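PDB 2J5A: small ribosomal subunit protein bS6 from Aquifex aeolicus, which probably binds 16S ribosomal RNA together with protein bS18, as a structural component of the small ribosomal subunit. Local coordinates for residues V13-P18 with N62-F67; L7-T12 with I100-V105; I43-D48 with L68-T73. One frame throughout, in Å; residues are numbered along the deposited sequence.

Contact 1. Residues V13-P18 with N62-F67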
loop_
_atom_site.group_PDB
_atom_site.type_symbol
_atom_site.label_atom_id
_atom_site.label_comp_id
_atom_site.label_asym_id
_atom_site.label_seq_id
_atom_site.Cartn_x
_atom_site.Cartn_y
_atom_site.Cartn_z
ATOM N N VAL A 13 -1.471 1.849 2.803
ATOM C CA VAL A 13 -1.635 0.696 3.661
ATOM C C VAL A 13 -2.717 -0.143 3.003
ATOM O O VAL A 13 -3.761 0.383 2.631
ATOM C CB VAL A 13 -2.105 1.086 5.096
ATOM C CG1 VAL A 13 -2.300 -0.143 5.962
ATOM C CG2 VAL A 13 -1.158 2.056 5.757
ATOM N N PHE A 14 -2.465 -1.444 2.855
ATOM C CA PHE A 14 -3.446 -2.354 2.291
ATOM C C PHE A 14 -3.408 -3.711 3.001
ATOM O O PHE A 14 -2.393 -4.084 3.622
ATOM C CB PHE A 14 -3.259 -2.494 0.778
ATOM C CG PHE A 14 -1.937 -3.082 0.381
ATOM C CD1 PHE A 14 -0.798 -2.310 0.366
ATOM C CD2 PHE A 14 -1.831 -4.442 0.049
ATOM C CE1 PHE A 14 0.414 -2.854 0.001
ATOM C CE2 PHE A 14 -0.613 -4.991 -0.306
ATOM C CZ PHE A 14 0.499 -4.205 -0.335
ATOM N N ALA A 15 -4.542 -4.416 2.910
ATOM C CA ALA A 15 -4.777 -5.678 3.606
ATOM C C ALA A 15 -5.049 -6.763 2.584
ATOM O O ALA A 15 -5.931 -6.615 1.742
ATOM C CB ALA A 15 -5.962 -5.560 4.556
ATOM N N VAL A 16 -4.272 -7.843 2.656
ATOM C CA VAL A 16 -4.360 -8.970 1.711
ATOM C C VAL A 16 -5.171 -10.109 2.337
ATOM O O VAL A 16 -5.024 -10.386 3.530
ATOM C CB VAL A 16 -2.958 -9.471 1.356
ATOM C CG1 VAL A 16 -3.023 -10.720 0.510
ATOM C CG2 VAL A 16 -2.167 -8.367 0.678
ATOM N N LYS A 17 -6.017 -10.773 1.543
ATOM C CA LYS A 17 -6.906 -11.796 2.114
ATOM C C LYS A 17 -6.061 -12.937 2.698
ATOM O O LYS A 17 -4.962 -13.217 2.197
ATOM C CB LYS A 17 -8.012 -12.281 1.142
ATOM C CG LYS A 17 -7.548 -12.957 -0.124
ATOM C CD LYS A 17 -8.722 -13.604 -0.913
ATOM C CE LYS A 17 -9.810 -12.606 -1.345
ATOM N NZ LYS A 17 -10.321 -12.849 -2.770
ATOM N N PRO A 18 -6.518 -13.514 3.821
ATOM C CA PRO A 18 -5.679 -14.446 4.594
ATOM C C PRO A 18 -5.500 -15.861 4.017
ATOM O O PRO A 18 -4.817 -16.651 4.633
ATOM C CB PRO A 18 -6.391 -14.515 5.958
ATOM C CG PRO A 18 -7.812 -14.232 5.656
ATOM C CD PRO A 18 -7.830 -13.306 4.451
ATOM N N ASN A 62 -11.938 -12.582 8.869
ATOM C CA ASN A 62 -11.790 -11.947 10.181
ATOM C C ASN A 62 -10.372 -11.499 10.436
ATOM O O ASN A 62 -10.122 -10.816 11.417
ATOM C CB ASN A 62 -12.166 -12.934 11.296
ATOM C CG ASN A 62 -13.595 -13.412 11.195
ATOM O OD1 ASN A 62 -14.517 -12.616 10.992
ATOM N ND2 ASN A 62 -13.793 -14.721 11.354
ATOM N N ASN A 63 -9.444 -11.938 9.586
ATOM C CA ASN A 63 -8.031 -11.575 9.693
ATOM C C ASN A 63 -7.549 -11.131 8.311
ATOM O O ASN A 63 -8.214 -11.394 7.308
ATOM C CB ASN A 63 -7.195 -12.779 10.164
ATOM C CG ASN A 63 -7.608 -13.293 11.537
ATOM O OD1 ASN A 63 -7.204 -12.742 12.590
ATOM N ND2 ASN A 63 -8.423 -14.348 11.545
ATOM N N ALA A 64 -6.394 -10.478 8.254
ATOM C CA ALA A 64 -5.792 -10.100 6.968
ATOM C C ALA A 64 -4.319 -9.756 7.121
ATOM O O ALA A 64 -3.875 -9.429 8.205
ATOM C CB ALA A 64 -6.554 -8.917 6.354
ATOM N N ARG A 65 -3.576 -9.816 6.021
ATOM C CA ARG A 65 -2.165 -9.454 6.021
ATOM C C ARG A 65 -1.959 -7.969 5.631
ATOM O O ARG A 65 -2.285 -7.560 4.505
ATOM C CB ARG A 65 -1.389 -10.361 5.062
ATOM C CG ARG A 65 0.089 -10.016 4.958
ATOM C CD ARG A 65 0.793 -10.071 6.309
ATOM N NE ARG A 65 2.225 -10.219 6.111
ATOM C CZ ARG A 65 2.835 -11.381 5.866
ATOM N NH1 ARG A 65 2.151 -12.514 5.807
ATOM N NH2 ARG A 65 4.144 -11.401 5.692
ATOM N N TYR A 66 -1.381 -7.196 6.554
ATOM C CA TYR A 66 -1.202 -5.767 6.388
ATOM C C TYR A 66 0.206 -5.414 6.011
ATOM O O TYR A 66 1.148 -5.819 6.685
ATOM C CB TYR A 66 -1.555 -5.012 7.677
ATOM C CG TYR A 66 -3.033 -4.732 7.866
ATOM C CD1 TYR A 66 -3.847 -5.645 8.507
ATOM C CD2 TYR A 66 -3.598 -3.558 7.428
ATOM C CE1 TYR A 66 -5.200 -5.407 8.699
ATOM C CE2 TYR A 66 -4.948 -3.300 7.620
ATOM C CZ TYR A 66 -5.737 -4.238 8.263
ATOM O OH TYR A 66 -7.066 -4.007 8.467
ATOM N N PHE A 67 0.327 -4.633 4.934
ATOM C CA PHE A 67 1.573 -4.011 4.526
ATOM C C PHE A 67 1.398 -2.484 4.475
ATOM O O PHE A 67 0.302 -1.984 4.268
ATOM C CB PHE A 67 2.027 -4.499 3.139
ATOM C CG PHE A 67 2.328 -5.974 3.055
ATOM C CD1 PHE A 67 3.532 -6.479 3.524
ATOM C CD2 PHE A 67 1.434 -6.851 2.454
ATOM C CE1 PHE A 67 3.818 -7.798 3.439
ATOM C CE2 PHE A 67 1.732 -8.199 2.359
ATOM C CZ PHE A 67 2.923 -8.675 2.870
#
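Val13 sets CG1 against the edge of the Tyr66 ring, near its plane and 3.9 Å from CD2, while its CA-H points at Phe67 O. Phe14 comes next and pairs with Phe67 through two backbone hydrogen bonds, Phe14 N to Phe67 O at 3.2 Å and Phe67 N to Phe14 O at 3.1 Å. Its chi1 of 63° holds CG between the backbone N and the carbonyl carbon, and from there the ring reaches Phe67, CZ lying 3.8 Å from Phe67 CB; the two ring planes meet at 36°. Phe29 of helix 22-38 stacks on Phe67 and also touches Phe14. An alanine at Phe14 would probably open a gap beside Phe67 CB and CD2 and leave Phe29 and Val32 without the ring they rest on. The two segments belong to the middle strands, 8-16 and 63-73, of the four-stranded antiparallel sheet in the ferredoxin-like fold of bS6. Ala15 turns to the other face, where CB sits over the Tyr66 ring in a CH-pi contact, 4.0 Å from its centroid; Arg94 binds the Tyr66 hydroxyl. Val16 returns to the helix side, giving N to Arg65 O at 2.7 Å and taking Arg65 N on its own O at 2.9 Å. The Arg65 guanidinium leads off to salt bridges with Glu22 and Asp48. Past the strand end, Pro18 rests CG on Asn63 O, 3.3 Å away.

Contact 2. Residues L7-T12 with I100-V105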
loop_
_atom_site.group_PDB
_atom_site.type_symbol
_atom_site.label_atom_id
_atom_site.label_comp_id
_atom_site.label_asym_id
_atom_site.label_seq_id
_atom_site.Cartn_x
_atom_site.Cartn_y
_atom_site.Cartn_z
ATOM N N LEU A 7 6.598 17.607 -6.145
ATOM C CA LEU A 7 7.045 16.393 -5.477
ATOM C C LEU A 7 6.230 16.247 -4.195
ATOM O O LEU A 7 6.335 17.076 -3.285
ATOM C CB LEU A 7 8.549 16.450 -5.170
ATOM C CG LEU A 7 9.320 15.151 -4.880
ATOM C CD1 LEU A 7 9.556 14.964 -3.396
ATOM C CD2 LEU A 7 8.621 13.937 -5.470
ATOM N N ARG A 8 5.385 15.211 -4.157
ATOM C CA ARG A 8 4.517 14.932 -3.001
ATOM C C ARG A 8 4.834 13.586 -2.375
ATOM O O ARG A 8 5.340 12.684 -3.052
ATOM C CB ARG A 8 3.046 14.964 -3.407
ATOM C CG ARG A 8 2.276 16.203 -2.956
ATOM C CD ARG A 8 2.036 17.207 -4.071
ATOM N NE ARG A 8 0.811 17.983 -3.834
ATOM C CZ ARG A 8 0.526 19.170 -4.386
ATOM N NH1 ARG A 8 1.377 19.773 -5.219
ATOM N NH2 ARG A 8 -0.626 19.771 -4.082
ATOM N N TYR A 9 4.508 13.472 -1.086
ATOM C CA TYR A 9 4.773 12.286 -0.303
ATOM C C TYR A 9 3.453 11.600 0.098
ATOM O O TYR A 9 2.463 12.253 0.467
ATOM C CB TYR A 9 5.637 12.613 0.923
ATOM C CG TYR A 9 6.952 13.248 0.541
ATOM C CD1 TYR A 9 7.021 14.597 0.215
ATOM C CD2 TYR A 9 8.113 12.503 0.476
ATOM C CE1 TYR A 9 8.217 15.191 -0.160
ATOM C CE2 TYR A 9 9.315 13.085 0.105
ATOM C CZ TYR A 9 9.359 14.433 -0.211
ATOM O OH TYR A 9 10.547 15.030 -0.586
ATOM N N TYR A 10 3.453 10.272 -0.006
ATOM C CA TYR A 10 2.246 9.488 0.219
ATOM C C TYR A 10 2.568 8.252 1.023
ATOM O O TYR A 10 3.708 7.761 1.034
ATOM C CB TYR A 10 1.597 9.088 -1.106
ATOM C CG TYR A 10 1.221 10.247 -2.029
ATOM C CD1 TYR A 10 0.002 10.901 -1.894
ATOM C CD2 TYR A 10 2.082 10.676 -3.045
ATOM C CE1 TYR A 10 -0.349 11.960 -2.734
ATOM C CE2 TYR A 10 1.726 11.720 -3.897
ATOM C CZ TYR A 10 0.515 12.364 -3.723
ATOM O OH TYR A 10 0.143 13.409 -4.556
ATOM N N GLU A 11 1.548 7.760 1.703
ATOM C CA GLU A 11 1.621 6.521 2.436
ATOM C C GLU A 11 0.428 5.681 2.025
ATOM O O GLU A 11 -0.683 6.212 1.937
ATOM C CB GLU A 11 1.584 6.777 3.929
ATOM C CG GLU A 11 1.698 5.525 4.750
ATOM C CD GLU A 11 1.892 5.829 6.203
ATOM O OE1 GLU A 11 2.960 6.370 6.555
ATOM O OE2 GLU A 11 0.974 5.522 7.002
ATOM N N THR A 12 0.682 4.394 1.744
ATOM C CA THR A 12 -0.349 3.424 1.361
ATOM C C THR A 12 -0.307 2.263 2.350
ATOM O O THR A 12 0.753 1.779 2.698
ATOM C CB THR A 12 -0.106 2.875 -0.064
ATOM O OG1 THR A 12 -0.164 3.946 -1.008
ATOM C CG2 THR A 12 -1.105 1.830 -0.442
ATOM N N ILE A 100 1.132 12.458 3.090
ATOM C CA ILE A 100 1.852 12.767 4.325
ATOM C C ILE A 100 2.834 13.919 4.082
ATOM O O ILE A 100 3.091 14.314 2.932
ATOM C CB ILE A 100 2.633 11.541 4.889
ATOM C CG1 ILE A 100 3.628 10.977 3.864
ATOM C CG2 ILE A 100 1.662 10.439 5.350
ATOM C CD1 ILE A 100 4.618 10.026 4.441
ATOM N N LYS A 101 3.374 14.458 5.166
ATOM C CA LYS A 101 4.398 15.489 5.066
ATOM C C LYS A 101 5.715 14.800 4.844
ATOM O O LYS A 101 5.849 13.607 5.112
ATOM C CB LYS A 101 4.480 16.322 6.349
ATOM C CG LYS A 101 3.330 17.290 6.571
ATOM C CD LYS A 101 3.480 17.966 7.942
ATOM C CE LYS A 101 2.510 19.146 8.122
ATOM N NZ LYS A 101 2.810 19.987 9.335
ATOM N N GLU A 102 6.690 15.560 4.371
ATOM C CA GLU A 102 8.043 15.065 4.180
ATOM C C GLU A 102 8.670 14.641 5.499
ATOM O O GLU A 102 9.481 13.720 5.543
ATOM C CB GLU A 102 8.910 16.151 3.539
ATOM C CG GLU A 102 10.319 15.661 3.208
ATOM C CD GLU A 102 11.199 16.707 2.571
ATOM O OE1 GLU A 102 10.739 17.856 2.378
ATOM O OE2 GLU A 102 12.365 16.362 2.264
ATOM N N SER A 103 8.296 15.336 6.571
ATOM C CA SER A 103 8.841 15.078 7.901
ATOM C C SER A 103 8.232 13.817 8.518
ATOM O O SER A 103 8.703 13.334 9.556
ATOM C CB SER A 103 8.574 16.278 8.820
ATOM O OG SER A 103 7.196 16.378 9.133
ATOM N N GLU A 104 7.173 13.303 7.888
ATOM C CA GLU A 104 6.529 12.077 8.339
ATOM C C GLU A 104 7.117 10.828 7.684
ATOM O O GLU A 104 6.719 9.717 8.024
ATOM C CB GLU A 104 5.033 12.171 8.088
ATOM C CG GLU A 104 4.413 13.326 8.836
ATOM C CD GLU A 104 2.920 13.370 8.711
ATOM O OE1 GLU A 104 2.405 13.705 7.630
ATOM O OE2 GLU A 104 2.256 13.088 9.715
ATOM N N VAL A 105 8.062 11.002 6.762
ATOM C CA VAL A 105 8.708 9.869 6.122
ATOM C C VAL A 105 9.633 9.235 7.137
ATOM O O VAL A 105 10.394 9.938 7.806
ATOM C CB VAL A 105 9.506 10.274 4.873
ATOM C CG1 VAL A 105 10.222 9.057 4.281
ATOM C CG2 VAL A 105 8.584 10.945 3.842
HETATM O O HOH W 1 3.379 15.539 0.402
#
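Tyr9 has CG anti to its carbonyl carbon (chi1 -58°), and its ring lies beside Glu102, which has CG anti to the backbone N (chi1 -175°) and, with the rest of its chain extended, runs in the same direction. The glutamate covers one face of the ring: CB lies over the rim, and CG makes a CH-pi contact 4.2 Å from the ring centroid. Its carboxylate is turned almost flat to the ring, the two planes only 9° apart. The Tyr9 hydroxyl has a weak hydrogen bond to Lys5. Val105 crosses the tyrosine at about a right angle and brings CG2 to 3.7 Å from Tyr9 CD2.

The backbones meet at a single direct bond, Ile100 N to Tyr9 O at 2.9 Å, with the donor well above the carbonyl plane. Beside it a water takes the place of a second bond: it accepts from Tyr9 N at 2.8 Å and donates to Ile100 O at the same length. The Ile100 side chain then fills in against the strand, CG1 lying 3.9 Å from Tyr9 CB and CG2 packing on Glu11 CB. Farther along, Glu104 folds back on the turn, its OE1 accepting Lys101 N at 2.8 Å through the anti lone pair, so that the short 3-10 turn 102-104 is tied to the residue before it.

All this sits where the C-terminal tail leaves strand 92-100, beside the start of strand 8-16. Tyr9 also touches Lys72 of strand 63-73 and Leu44 of strand 41-53, and Leu44 meets Val105, so the tail passes across the sheet on its Tyr9 side. Tyr10 points the other way, to Phe71 and to Pro79 of helix 78-88.

Contact 3. Residues I43-D48 with L68-T73; sequences ILYEED and LVQFKT
Tyr45 meets Leu68 at the edge of its ring, near the ring plane, CD2 of the leucine standing 4.2 Å from CD2 of the tyrosine. Glu47 OE2 also lies in that plane, accepting a hydrogen bond from the Tyr45 hydroxyl, modelled so short that its length is doubtful. The flat amide of Gln70 comes in obliquely, turned 54° from the ring, with OE1 3.4 Å from Tyr45 CB. Both ends of this amide are held from outside the hairpin: NE2 donates to Glu11 OE1, and OE1 accepts from the backbone N of Lys106, which fixes which way round it sits. Farther along the same face, Glu47 and Leu68 lie side by side, Glu47 OE1 3.7 Å from Leu68 CD1 while it also accepts from Trp49 NE1.

On the helix-facing side, Ile43 and Val69 cross at about a right angle, CG2 to CG2 3.6 Å apart. Val69 CG2, anti to the backbone N, is the methyl that meets Ile43, and it also lies against Tyr45 O. Glu46 has CB near the Leu68 carbonyl, but its carboxylate leads away to a salt bridge with Lys33 of helix 22-38.

Two strands run antiparallel here, bonded at Glu47 and Leu68 both ways (Glu47 N to Leu68 O 2.8 Å) and by Gln70 N to Tyr45 O at 2.9 Å. Then the register slips. Gln70 O receives Leu44 N at 2.9 Å and, weakly, Tyr45 N, and Leu44 swings over to pack CD2 on Lys72 CE. Two residues facing one make a classic beta bulge, set in the hairpin whose strand 41-53 is an edge of the ferredoxin-like sheet and whose strand 63-73 lies inside it.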
loop_
_atom_site.group_PDB
_atom_site.type_symbol
_atom_site.label_atom_id
_atom_site.label_comp_id
_atom_site.label_asym_id
_atom_site.label_seq_id
_atom_site.Cartn_x
_atom_site.Cartn_y
_atom_site.Cartn_z
ATOM N N ILE A 43 10.057 4.521 -3.731
ATOM C CA ILE A 43 9.744 3.880 -2.460
ATOM C C ILE A 43 10.751 4.353 -1.407
ATOM O O ILE A 43 11.952 4.136 -1.556
ATOM C CB ILE A 43 9.790 2.329 -2.551
ATOM C CG1 ILE A 43 8.852 1.808 -3.662
ATOM C CG2 ILE A 43 9.441 1.693 -1.197
ATOM C CD1 ILE A 43 7.343 1.996 -3.406
ATOM N N LEU A 44 10.234 4.986 -0.353
ATOM C CA LEU A 44 11.036 5.557 0.723
ATOM C C LEU A 44 11.073 4.696 1.971
ATOM O O LEU A 44 11.988 4.814 2.777
ATOM C CB LEU A 44 10.472 6.925 1.120
ATOM C CG LEU A 44 10.311 7.968 0.007
ATOM C CD1 LEU A 44 9.717 9.210 0.604
ATOM C CD2 LEU A 44 11.645 8.288 -0.671
ATOM N N TYR A 45 10.062 3.857 2.155
ATOM C CA TYR A 45 9.899 3.152 3.406
ATOM C C TYR A 45 8.829 2.080 3.266
ATOM O O TYR A 45 7.944 2.175 2.402
ATOM C CB TYR A 45 9.513 4.145 4.500
ATOM C CG TYR A 45 9.387 3.537 5.863
ATOM C CD1 TYR A 45 10.511 3.151 6.583
ATOM C CD2 TYR A 45 8.145 3.316 6.423
ATOM C CE1 TYR A 45 10.392 2.591 7.835
ATOM C CE2 TYR A 45 8.015 2.759 7.672
ATOM C CZ TYR A 45 9.134 2.405 8.376
ATOM O OH TYR A 45 8.982 1.855 9.627
ATOM N N GLU A 46 8.932 1.056 4.105
ATOM C CA GLU A 46 8.012 -0.053 4.075
ATOM C C GLU A 46 8.006 -0.796 5.393
ATOM O O GLU A 46 9.041 -0.909 6.039
ATOM C CB GLU A 46 8.341 -0.995 2.906
ATOM C CG GLU A 46 9.595 -1.855 3.044
ATOM C CD GLU A 46 9.974 -2.531 1.721
ATOM O OE1 GLU A 46 10.621 -1.875 0.882
ATOM O OE2 GLU A 46 9.600 -3.703 1.503
ATOM N N GLU A 47 6.819 -1.270 5.787
ATOM C CA GLU A 47 6.605 -2.072 6.994
ATOM C C GLU A 47 5.706 -3.272 6.630
ATOM O O GLU A 47 4.717 -3.128 5.889
ATOM C CB GLU A 47 5.914 -1.229 8.090
ATOM C CG GLU A 47 6.861 -0.428 8.988
ATOM C CD GLU A 47 6.186 0.648 9.829
ATOM O OE1 GLU A 47 4.951 0.878 9.725
ATOM O OE2 GLU A 47 6.918 1.303 10.608
ATOM N N ASP A 48 6.053 -4.437 7.176
ATOM C CA ASP A 48 5.199 -5.599 7.164
ATOM C C ASP A 48 4.598 -5.710 8.545
ATOM O O ASP A 48 5.318 -5.792 9.523
ATOM C CB ASP A 48 6.018 -6.835 6.859
ATOM C CG ASP A 48 5.174 -8.069 6.647
ATOM O OD1 ASP A 48 4.004 -8.138 7.108
ATOM O OD2 ASP A 48 5.720 -8.988 6.014
ATOM N N LEU A 68 2.513 -1.766 4.606
ATOM C CA LEU A 68 2.555 -0.304 4.547
ATOM C C LEU A 68 3.757 0.108 3.727
ATOM O O LEU A 68 4.854 -0.418 3.941
ATOM C CB LEU A 68 2.686 0.296 5.964
ATOM C CG LEU A 68 2.699 1.824 6.145
ATOM C CD1 LEU A 68 2.211 2.163 7.540
ATOM C CD2 LEU A 68 4.074 2.470 5.862
ATOM N N VAL A 69 3.545 1.053 2.805
ATOM C CA VAL A 69 4.634 1.612 1.987
ATOM C C VAL A 69 4.495 3.154 1.895
ATOM O O VAL A 69 3.386 3.698 1.785
ATOM C CB VAL A 69 4.729 0.907 0.583
ATOM C CG1 VAL A 69 3.617 1.322 -0.333
ATOM C CG2 VAL A 69 6.103 1.163 -0.089
ATOM N N GLN A 70 5.621 3.844 2.023
ATOM C CA GLN A 70 5.675 5.280 1.780
ATOM C C GLN A 70 6.482 5.512 0.527
ATOM O O GLN A 70 7.413 4.742 0.200
ATOM C CB GLN A 70 6.289 6.061 2.941
ATOM C CG GLN A 70 5.628 5.815 4.286
ATOM C CD GLN A 70 6.331 6.554 5.399
ATOM O OE1 GLN A 70 7.538 6.769 5.338
ATOM N NE2 GLN A 70 5.572 6.967 6.419
ATOM N N PHE A 71 6.086 6.541 -0.199
ATOM C CA PHE A 71 6.708 6.842 -1.468
ATOM C C PHE A 71 6.542 8.319 -1.803
ATOM O O PHE A 71 5.713 9.019 -1.204
ATOM C CB PHE A 71 6.155 5.934 -2.576
ATOM C CG PHE A 71 4.696 6.164 -2.908
ATOM C CD1 PHE A 71 3.697 5.528 -2.189
ATOM C CD2 PHE A 71 4.331 6.978 -3.969
ATOM C CE1 PHE A 71 2.352 5.727 -2.497
ATOM C CE2 PHE A 71 2.986 7.197 -4.290
ATOM C CZ PHE A 71 1.992 6.557 -3.546
ATOM N N LYS A 72 7.385 8.790 -2.722
ATOM C CA LYS A 72 7.301 10.158 -3.228
ATOM C C LYS A 72 7.126 10.126 -4.741
ATOM O O LYS A 72 7.571 9.198 -5.403
ATOM C CB LYS A 72 8.509 10.998 -2.793
ATOM C CG LYS A 72 9.886 10.554 -3.297
ATOM C CD LYS A 72 10.963 11.571 -2.832
ATOM C CE LYS A 72 12.398 11.088 -3.009
ATOM N NZ LYS A 72 13.339 11.905 -2.152
ATOM N N THR A 73 6.431 11.114 -5.283
ATOM C CA THR A 73 6.206 11.164 -6.730
ATOM C C THR A 73 5.790 12.555 -7.187
ATOM O O THR A 73 5.165 13.301 -6.436
ATOM C CB THR A 73 5.091 10.186 -7.180
ATOM O OG1 THR A 73 5.064 10.108 -8.611
ATOM C CG2 THR A 73 3.730 10.651 -6.697
#

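From the N terminus, residues 7-12 open the longest loop, which contact 2 closes only when the chain reaches 100-105; contacts 1 and 3 are both nested inside it. Residues 13-18 follow directly and wait for 62-67, so contact 1 encloses helix 22-38 and all of strand 41-53. Contact 3 starts within that loop at 43-48 and ends beyond it at 68-73, so the two cross. Their segments adjoin along strand 63-73, and a salt bridge from Arg65 to Asp48 joins them. Contact 1 binds the central strands, contact 3 adds the edge strand 41-53, and contact 2 brings the C-terminal tail back to the first strand; a hydrogen bond from Gln70 to Glu11 links it to contact 3.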